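Local coordinates for beta-agarase D (Zobellia galactanivorans, PDB 4ASM), which hydrolyses the beta-1,4-linkages of agarose at random internal positions with retention of the anomeric configuration, through its catalytic domain of glycoside hydrolase family 16, at residues A[90-95]-A[350-355]; A[206-211]-A[250-255]. All blocks are in the same frame, centred on the assembly; numbering follows the deposited sequence.

Contact 1 of 2, residues A[90-95]-A[350-355]; sequences NLNIWA and NLLVDW. With CA (calcium ion), chain B.
Asn-350 reaches across to Asn-92 and Trp-94, its neighbours on one face of an antiparallel strand pair, and its side chain parts at the two amide branches. CB packs 3.9 Å from CB of Trp-94. CG, anti to the backbone N (chi1 -174°), is carried over strand 90-95, where it lies beside that same tryptophan CB. The branch OD1 lies over the Ile-93 backbone, 3.4 Å from its N without bonding to it, and beside CB of Trp-94, whereas ND2 takes the other direction and donates to OD1 of Asn-92 over 2.9 Å. This bond is nearly straight (163° at the hydrogen) and lies in the amide plane of the donor, although the two amides are turned 39° against each other. The Asn-92 amide is steadied further by a weak bond from ND2 to the backbone O of Asn-90, and its OD1 also rests 3.3 Å from CD2 of Leu-352. On the opposite face Leu-91 and Val-353 lie side by side, CB to CB 4.1 Å; Leu-91, Ile-93 and Leu-351 meet Ile-323 of strand 320-326, while Val-353 meets Val-139 of strand 133-140. Four backbone hydrogen bonds join the pairs Leu-91/Val-353 and Ile-93/Leu-351. A water donates to OD1 of Asn-90 at 3.0 Å and, weakly, to O of Leu-352. Beyond it, Asp-354 grips the calcium ion through O and, at 2.4 Å, OD1, while OD2 forms a salt bridge to Arg-138; Asp-9, Asp-34, Asn-36, Gly-89 and a water complete the site. Asp-354 and Trp-355 both face Arg-138, a classic beta bulge within strand 350-362, at the calcium site of the family 16 beta-jelly roll.

Contact 2 of 2, residues A[206-211]-A[250-255]; sequences SWWGKN and VQTRLA
The carbonyl O of Ala-255 takes the backbone N-H of Asn-211 in a hydrogen bond of 2.9 Å that is almost straight, 172° at the hydrogen, the donor standing 29° from the carbonyl plane. It ties together two chain segments leaving different strands of the family 16 beta-jelly roll: strand 207-208 pairs with strand 183-191, and strand 249-253 lies between strands 240-246 and 259-264. The touching parts run in roughly the same direction, yet between the two segments water does much of the joining. One water donates to O of Gly-209 and to O of Leu-254, each at 2.8 Å, so that two acceptors unable to bond each other share one donor molecule. A second water accepts from N of Gly-209 and lies 2.9 Å from O of Arg-253, to which it can donate, though other acceptors compete for its protons. Trp-208 makes a direct approach: NE1 lies 3.2 Å from O of Arg-253, which sits near the ring plane, and the side chain also packs on Val-242, Ile-183 and Leu-185. An alanine here would probably open a gap between these apolar neighbours and leave the Arg-253 carbonyl without its indole edge. Arg-253 itself sends its extended chain away, NE bonding to O of Met-241 and NH1 to O of Gly-257. At the outer end, CG of Asn-211 stands beside its own backbone N (chi1 -74°), which puts it 3.4 Å from O of Ala-255. ND2 of Asn-211 lies 3.3 Å from CB of Ala-255.

Contact 2 is nested in the chain inside the long loop that contact 1 closes, and the two do not touch: their centres are 26 Å apart and their nearest atoms about 15 Å. They differ in kind, since contact 1 is a regular antiparallel strand pair and contact 2 joins two segments largely through water. Both nevertheless stand at similar distances from the catalytic region. The side chains of Leu-351 in contact 1 and Trp-208 in contact 2 each lie about 11 Å from that of Glu-165, the proton donor by similarity, and the side chain of Ile-93 is about 9 Å from that of Glu-326, a probable substrate-binding residue. Contact 1 alone holds part of the calcium site.

Contact 1 of 2, residues A[90-95]-A[350-355]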
ATOM      1  N   ASN A  90       4.531  12.257  15.182  1.00  8.23           N
ATOM      2  CA  ASN A  90       3.977  11.272  14.246  1.00  7.16           C
ATOM      3  C   ASN A  90       2.645  11.709  13.679  1.00  6.36           C
ATOM      4  O   ASN A  90       1.829  12.318  14.384  1.00  7.09           O
ATOM      5  CB  ASN A  90       3.703   9.930  14.953  1.00  7.87           C
ATOM      6  CG  ASN A  90       4.939   9.292  15.548  1.00  9.39           C
ATOM      7  OD1 ASN A  90       5.863   8.898  14.832  1.00 11.20           O
ATOM      8  ND2 ASN A  90       4.943   9.148  16.881  1.00 10.92           N
ATOM      9  N   LEU A  91       2.391  11.325  12.425  1.00  6.12           N
ATOM     10  CA  LEU A  91       1.017  11.189  11.964  1.00  5.57           C
ATOM     11  C   LEU A  91       0.372  10.021  12.730  1.00  5.99           C
ATOM     12  O   LEU A  91       0.975   8.941  12.838  1.00  6.50           O
ATOM     13  CB  LEU A  91       1.013  10.890  10.461  1.00  5.03           C
ATOM     14  CG  LEU A  91      -0.315  10.515   9.805  1.00  5.35           C
ATOM     15  CD1 LEU A  91      -1.313  11.700   9.746  1.00  5.64           C
ATOM     16  CD2 LEU A  91      -0.074   9.913   8.420  1.00  5.53           C
ATOM     17  N   ASN A  92      -0.838  10.239  13.239  1.00  5.99           N
ATOM     18  CA  ASN A  92      -1.619   9.212  13.916  1.00  6.32           C
ATOM     19  C   ASN A  92      -2.852   8.959  13.056  1.00  6.29           C
ATOM     20  O   ASN A  92      -3.592   9.895  12.750  1.00  6.73           O
ATOM     21  CB  ASN A  92      -2.118   9.710  15.290  1.00  6.03           C
ATOM     22  CG  ASN A  92      -1.014   9.793  16.361  1.00  9.09           C
ATOM     23  OD1 ASN A  92      -1.132   9.161  17.408  1.00 10.81           O
ATOM     24  ND2 ASN A  92       0.021  10.597  16.122  1.00 11.95           N
ATOM     25  N   ILE A  93      -3.064   7.706  12.648  1.00  5.79           N
ATOM     26  CA  ILE A  93      -4.304   7.321  11.960  1.00  6.75           C
ATOM     27  C   ILE A  93      -4.801   6.072  12.653  1.00  6.34           C
ATOM     28  O   ILE A  93      -4.094   5.070  12.693  1.00  6.33           O
ATOM     29  CB  ILE A  93      -4.068   7.069  10.451  1.00  6.49           C
ATOM     30  CG1 ILE A  93      -3.814   8.402   9.758  1.00  8.80           C
ATOM     31  CG2 ILE A  93      -5.307   6.422   9.799  1.00  7.99           C
ATOM     32  CD1 ILE A  93      -3.547   8.295   8.256  1.00 10.21           C
ATOM     33  N   TRP A  94      -6.004   6.121  13.210  1.00  5.89           N
ATOM     34  CA  TRP A  94      -6.466   4.999  14.017  1.00  6.34           C
ATOM     35  C   TRP A  94      -7.815   4.470  13.598  1.00  6.13           C
ATOM     36  O   TRP A  94      -8.457   5.003  12.690  1.00  7.00           O
ATOM     37  CB  TRP A  94      -6.466   5.370  15.506  1.00  6.34           C
ATOM     38  CG  TRP A  94      -7.396   6.456  15.913  1.00  7.58           C
ATOM     39  CD1 TRP A  94      -8.640   6.301  16.450  1.00  8.66           C
ATOM     40  CD2 TRP A  94      -7.143   7.864  15.864  1.00  7.80           C
ATOM     41  NE1 TRP A  94      -9.188   7.534  16.751  1.00  8.98           N
ATOM     42  CE2 TRP A  94      -8.289   8.508  16.393  1.00  8.26           C
ATOM     43  CE3 TRP A  94      -6.058   8.646  15.433  1.00  7.94           C
ATOM     44  CZ2 TRP A  94      -8.391   9.897  16.480  1.00  7.99           C
ATOM     45  CZ3 TRP A  94      -6.168  10.044  15.515  1.00  8.01           C
ATOM     46  CH2 TRP A  94      -7.328  10.644  16.044  1.00  8.16           C
ATOM     47  N   ALA A  95      -8.213   3.394  14.272  1.00  6.03           N
ATOM     48  CA  ALA A  95      -9.492   2.759  14.056  1.00  6.45           C
ATOM     49  C   ALA A  95     -10.234   2.671  15.374  1.00  7.18           C
ATOM     50  O   ALA A  95      -9.605   2.601  16.440  1.00  7.43           O
ATOM     51  CB  ALA A  95      -9.265   1.365  13.494  1.00  7.11           C
ATOM     52  N   ASN A 350      -3.596   2.113  16.333  1.00  8.25           N
ATOM     53  CA  ASN A 350      -3.200   3.453  15.923  1.00  7.49           C
ATOM     54  C   ASN A 350      -1.909   3.389  15.130  1.00  7.46           C
ATOM     55  O   ASN A 350      -0.839   3.116  15.666  1.00  8.75           O
ATOM     56  CB  ASN A 350      -3.033   4.349  17.152  1.00  7.72           C
ATOM     57  CG  ASN A 350      -2.767   5.789  16.803  1.00  8.45           C
ATOM     58  OD1 ASN A 350      -3.072   6.256  15.711  1.00 10.12           O
ATOM     59  ND2 ASN A 350      -2.205   6.524  17.759  1.00  9.28           N
ATOM     60  N   LEU A 351      -2.029   3.650  13.832  1.00  6.57           N
ATOM     61  CA  LEU A 351      -0.883   3.656  12.931  1.00  6.35           C
ATOM     62  C   LEU A 351      -0.075   4.930  13.157  1.00  6.20           C
ATOM     63  O   LEU A 351      -0.640   6.006  13.134  1.00  6.95           O
ATOM     64  CB  LEU A 351      -1.401   3.588  11.488  1.00  6.75           C
ATOM     65  CG  LEU A 351      -0.341   3.563  10.392  1.00  5.59           C
ATOM     66  CD1 LEU A 351       0.420   2.255  10.362  1.00  6.30           C
ATOM     67  CD2 LEU A 351      -1.001   3.808   9.040  1.00  6.82           C
ATOM     68  N   LEU A 352       1.244   4.802  13.351  1.00  6.27           N
ATOM     69  CA  LEU A 352       2.110   5.976  13.589  1.00  7.14           C
ATOM     70  C   LEU A 352       3.112   6.117  12.471  1.00  6.89           C
ATOM     71  O   LEU A 352       3.924   5.214  12.251  1.00  8.31           O
ATOM     72  CB  LEU A 352       2.876   5.825  14.915  1.00  6.86           C
ATOM     73  CG  LEU A 352       2.046   5.746  16.195  1.00  7.77           C
ATOM     74  CD1 LEU A 352       2.970   5.627  17.390  1.00  8.86           C
ATOM     75  CD2 LEU A 352       1.112   6.938  16.363  1.00  9.91           C
ATOM     76  N   VAL A 353       3.065   7.242  11.752  1.00  6.54           N
ATOM     77  CA  VAL A 353       4.063   7.517  10.727  1.00  6.06           C
ATOM     78  C   VAL A 353       4.957   8.667  11.207  1.00  6.56           C
ATOM     79  O   VAL A 353       4.528   9.812  11.373  1.00  6.91           O
ATOM     80  CB  VAL A 353       3.445   7.837   9.345  1.00  5.97           C
ATOM     81  CG1 VAL A 353       4.539   8.049   8.299  1.00  6.57           C
ATOM     82  CG2 VAL A 353       2.466   6.710   8.897  1.00  5.59           C
ATOM     83  N   ASP A 354       6.214   8.335  11.447  1.00  6.19           N
ATOM     84  CA  ASP A 354       7.192   9.316  11.899  1.00  6.81           C
ATOM     85  C   ASP A 354       7.488  10.333  10.804  1.00  7.18           C
ATOM     86  O   ASP A 354       7.593  11.541  11.069  1.00  7.71           O
ATOM     87  CB  ASP A 354       8.447   8.549  12.311  1.00  7.03           C
ATOM     88  CG  ASP A 354       9.535   9.424  12.933  1.00  8.43           C
ATOM     89  OD1 ASP A 354       9.287  10.603  13.294  1.00 10.06           O
ATOM     90  OD2 ASP A 354      10.655   8.905  13.070  1.00 10.33           O
ATOM     91  N   TRP A 355       7.618   9.845   9.574  1.00  6.85           N
ATOM     92  CA  TRP A 355       7.903  10.705   8.438  1.00  6.47           C
ATOM     93  C   TRP A 355       7.640   9.991   7.129  1.00  6.79           C
ATOM     94  O   TRP A 355       7.646   8.763   7.064  1.00  6.33           O
ATOM     95  CB  TRP A 355       9.339  11.231   8.473  1.00  7.21           C
ATOM     96  CG  TRP A 355      10.476  10.243   8.642  1.00  6.84           C
ATOM     97  CD1 TRP A 355      11.202  10.057   9.786  1.00  6.87           C
ATOM     98  CD2 TRP A 355      11.102   9.409   7.634  1.00  6.14           C
ATOM     99  NE1 TRP A 355      12.207   9.144   9.571  1.00  7.40           N
ATOM    100  CE2 TRP A 355      12.168   8.727   8.268  1.00  6.62           C
ATOM    101  CE3 TRP A 355      10.841   9.140   6.280  1.00  6.20           C
ATOM    102  CZ2 TRP A 355      12.990   7.811   7.590  1.00  7.01           C
ATOM    103  CZ3 TRP A 355      11.658   8.224   5.604  1.00  7.23           C
ATOM    104  CH2 TRP A 355      12.731   7.578   6.265  1.00  7.39           C
TER
HETATM  105 CA    CA B1359       8.513  12.811  12.995  1.00  8.99          CA
HETATM  106  O   HOH W   1       6.423   6.049  14.026  1.00 16.95           O
HETATM  107  O   HOH W   2       9.454  12.691  15.228  1.00 13.14           O

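Contact 2 of 2, residues A[206-211]-A[250-255]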
ATOM      1  N   SER A 206       5.108 -11.995  -3.424  1.00  6.56           N
ATOM      2  CA  SER A 206       4.624 -10.636  -3.153  1.00  6.36           C
ATOM      3  C   SER A 206       4.262 -10.449  -1.686  1.00  7.09           C
ATOM      4  O   SER A 206       4.091  -9.323  -1.218  1.00  6.46           O
ATOM      5  CB  SER A 206       3.437 -10.249  -4.051  1.00  6.90           C
ATOM      6  OG  SER A 206       2.247 -10.912  -3.684  1.00  7.41           O
ATOM      7  N   TRP A 207       4.106 -11.561  -0.977  1.00  6.10           N
ATOM      8  CA  TRP A 207       3.880 -11.538   0.468  1.00  7.33           C
ATOM      9  C   TRP A 207       5.265 -11.712   1.097  1.00  7.91           C
ATOM     10  O   TRP A 207       5.734 -12.836   1.339  1.00  9.50           O
ATOM     11  CB  TRP A 207       2.853 -12.604   0.864  1.00  8.12           C
ATOM     12  CG  TRP A 207       1.511 -12.250   0.308  1.00  8.23           C
ATOM     13  CD1 TRP A 207       1.019 -12.567  -0.945  1.00  9.93           C
ATOM     14  CD2 TRP A 207       0.497 -11.467   0.949  1.00  8.53           C
ATOM     15  NE1 TRP A 207      -0.234 -12.035  -1.104  1.00  9.30           N
ATOM     16  CE2 TRP A 207      -0.582 -11.356   0.036  1.00  7.72           C
ATOM     17  CE3 TRP A 207       0.387 -10.855   2.212  1.00  6.74           C
ATOM     18  CZ2 TRP A 207      -1.761 -10.664   0.340  1.00  9.17           C
ATOM     19  CZ3 TRP A 207      -0.799 -10.158   2.518  1.00  9.29           C
ATOM     20  CH2 TRP A 207      -1.853 -10.079   1.580  1.00  8.67           C
ATOM     21  N   TRP A 208       5.943 -10.589   1.299  1.00  7.14           N
ATOM     22  CA  TRP A 208       7.349 -10.587   1.629  1.00  7.13           C
ATOM     23  C   TRP A 208       7.582 -10.743   3.128  1.00  6.83           C
ATOM     24  O   TRP A 208       6.871 -10.169   3.961  1.00  6.48           O
ATOM     25  CB  TRP A 208       7.991  -9.289   1.108  1.00  6.33           C
ATOM     26  CG  TRP A 208       9.411  -9.214   1.494  1.00  7.11           C
ATOM     27  CD1 TRP A 208      10.464  -9.819   0.873  1.00  7.19           C
ATOM     28  CD2 TRP A 208       9.933  -8.562   2.648  1.00  6.46           C
ATOM     29  NE1 TRP A 208      11.626  -9.558   1.568  1.00  6.71           N
ATOM     30  CE2 TRP A 208      11.331  -8.789   2.661  1.00  7.17           C
ATOM     31  CE3 TRP A 208       9.359  -7.790   3.675  1.00  7.47           C
ATOM     32  CZ2 TRP A 208      12.165  -8.278   3.663  1.00  6.14           C
ATOM     33  CZ3 TRP A 208      10.188  -7.282   4.669  1.00  6.71           C
ATOM     34  CH2 TRP A 208      11.577  -7.534   4.658  1.00  7.34           C
ATOM     35  N   GLY A 209       8.599 -11.517   3.490  1.00  7.50           N
ATOM     36  CA  GLY A 209       8.940 -11.686   4.893  1.00  8.83           C
ATOM     37  C   GLY A 209      10.435 -11.911   5.080  1.00  8.49           C
ATOM     38  O   GLY A 209      11.220 -11.856   4.123  1.00  8.22           O
ATOM     39  N   LYS A 210      10.823 -12.146   6.334  1.00  8.60           N
ATOM     40  CA  LYS A 210      12.221 -12.240   6.723  1.00  8.95           C
ATOM     41  C   LYS A 210      12.319 -13.230   7.856  1.00  8.38           C
ATOM     42  O   LYS A 210      11.551 -13.153   8.798  1.00  7.72           O
ATOM     43  CB  LYS A 210      12.652 -10.860   7.212  1.00 10.41           C
ATOM     44  CG  LYS A 210      14.093 -10.676   7.517  1.00 14.73           C
ATOM     45  CD  LYS A 210      14.319  -9.190   7.763  1.00 18.22           C
ATOM     46  CE  LYS A 210      15.540  -8.949   8.598  1.00 22.08           C
ATOM     47  NZ  LYS A 210      15.424  -7.627   9.301  1.00 24.47           N
ATOM     48  N   ASN A 211      13.273 -14.156   7.776  1.00  8.34           N
ATOM     49  CA  ASN A 211      13.462 -15.100   8.881  1.00  8.26           C
ATOM     50  C   ASN A 211      13.653 -14.378  10.209  1.00  8.04           C
ATOM     51  O   ASN A 211      14.404 -13.408  10.287  1.00  8.27           O
ATOM     52  CB  ASN A 211      14.699 -15.958   8.628  1.00  7.37           C
ATOM     53  CG  ASN A 211      14.495 -17.018   7.552  1.00  8.79           C
ATOM     54  OD1 ASN A 211      15.462 -17.428   6.896  1.00 10.74           O
ATOM     55  ND2 ASN A 211      13.280 -17.471   7.379  1.00  6.78           N
ATOM     56  N   VAL A 250       9.992 -10.564 -12.194  1.00  6.94           N
ATOM     57  CA  VAL A 250      10.022 -10.201 -10.790  1.00  7.83           C
ATOM     58  C   VAL A 250      11.329 -10.714 -10.195  1.00  7.41           C
ATOM     59  O   VAL A 250      11.833 -11.773 -10.585  1.00  7.00           O
ATOM     60  CB  VAL A 250       8.844 -10.884 -10.048  1.00  8.85           C
ATOM     61  CG1 VAL A 250       8.839 -10.544  -8.605  1.00 10.09           C
ATOM     62  CG2 VAL A 250       7.501 -10.477 -10.681  1.00 11.21           C
ATOM     63  N   GLN A 251      11.883  -9.959  -9.250  1.00  6.57           N
ATOM     64  CA  GLN A 251      12.925 -10.516  -8.384  1.00  7.56           C
ATOM     65  C   GLN A 251      12.568 -10.146  -6.962  1.00  7.25           C
ATOM     66  O   GLN A 251      12.095  -9.031  -6.710  1.00  6.48           O
ATOM     67  CB  GLN A 251      14.335 -10.058  -8.772  1.00  8.54           C
ATOM     68  CG  GLN A 251      14.754  -8.681  -8.339  1.00 10.08           C
ATOM     69  CD  GLN A 251      16.224  -8.445  -8.666  1.00  9.91           C
ATOM     70  OE1 GLN A 251      17.066  -8.216  -7.787  1.00 14.49           O
ATOM     71  NE2 GLN A 251      16.533  -8.508  -9.937  1.00  9.05           N
ATOM     72  N   THR A 252      12.705 -11.094  -6.048  1.00  6.14           N
ATOM     73  CA  THR A 252      12.392 -10.797  -4.646  1.00  6.84           C
ATOM     74  C   THR A 252      13.326 -11.505  -3.686  1.00  6.99           C
ATOM     75  O   THR A 252      13.850 -12.588  -3.986  1.00  6.99           O
ATOM     76  CB  THR A 252      10.842 -10.777  -4.310  1.00 11.31           C
ATOM     77  OG1 THR A 252      10.505 -11.275  -3.000  1.00 12.17           O
ATOM     78  CG2 THR A 252      10.000 -11.297  -5.427  1.00  2.99           C
ATOM     79  N   ARG A 253      13.624 -10.819  -2.586  1.00  6.25           N
ATOM     80  CA  ARG A 253      14.456 -11.420  -1.545  1.00  6.76           C
ATOM     81  C   ARG A 253      13.629 -12.402  -0.768  1.00  6.72           C
ATOM     82  O   ARG A 253      12.605 -12.049  -0.188  1.00  6.33           O
ATOM     83  CB  ARG A 253      15.012 -10.356  -0.608  1.00  7.59           C
ATOM     84  CG  ARG A 253      16.187  -9.644  -1.179  1.00 10.32           C
ATOM     85  CD  ARG A 253      16.964  -8.936  -0.066  1.00 11.90           C
ATOM     86  NE  ARG A 253      17.876  -7.968  -0.640  1.00 13.22           N
ATOM     87  CZ  ARG A 253      19.147  -8.196  -0.914  1.00 16.02           C
ATOM     88  NH1 ARG A 253      19.683  -9.385  -0.670  1.00 13.40           N
ATOM     89  NH2 ARG A 253      19.888  -7.218  -1.420  1.00 17.61           N
ATOM     90  N   LEU A 254      14.105 -13.649  -0.768  1.00  6.01           N
ATOM     91  CA  LEU A 254      13.517 -14.728  -0.008  1.00  6.03           C
ATOM     92  C   LEU A 254      13.732 -14.521   1.487  1.00  6.16           C
ATOM     93  O   LEU A 254      14.402 -13.586   1.927  1.00  6.99           O
ATOM     94  CB  LEU A 254      14.165 -16.045  -0.463  1.00  6.21           C
ATOM     95  CG  LEU A 254      13.936 -16.347  -1.957  1.00  5.82           C
ATOM     96  CD1 LEU A 254      14.692 -17.642  -2.338  1.00  6.35           C
ATOM     97  CD2 LEU A 254      12.437 -16.414  -2.302  1.00  7.28           C
ATOM     98  N   ALA A 255      13.163 -15.422   2.268  1.00  6.47           N
ATOM     99  CA  ALA A 255      13.198 -15.290   3.729  1.00  6.51           C
ATOM    100  C   ALA A 255      14.617 -15.182   4.297  1.00  6.42           C
ATOM    101  O   ALA A 255      14.840 -14.494   5.314  1.00  6.52           O
ATOM    102  CB  ALA A 255      12.465 -16.435   4.369  1.00  6.22           C
TER
HETATM  103  O   HOH W   3      13.755 -11.153   3.064  1.00  7.90           O
HETATM  104  O   HOH W   4      10.469 -13.106   1.444  1.00 10.90           O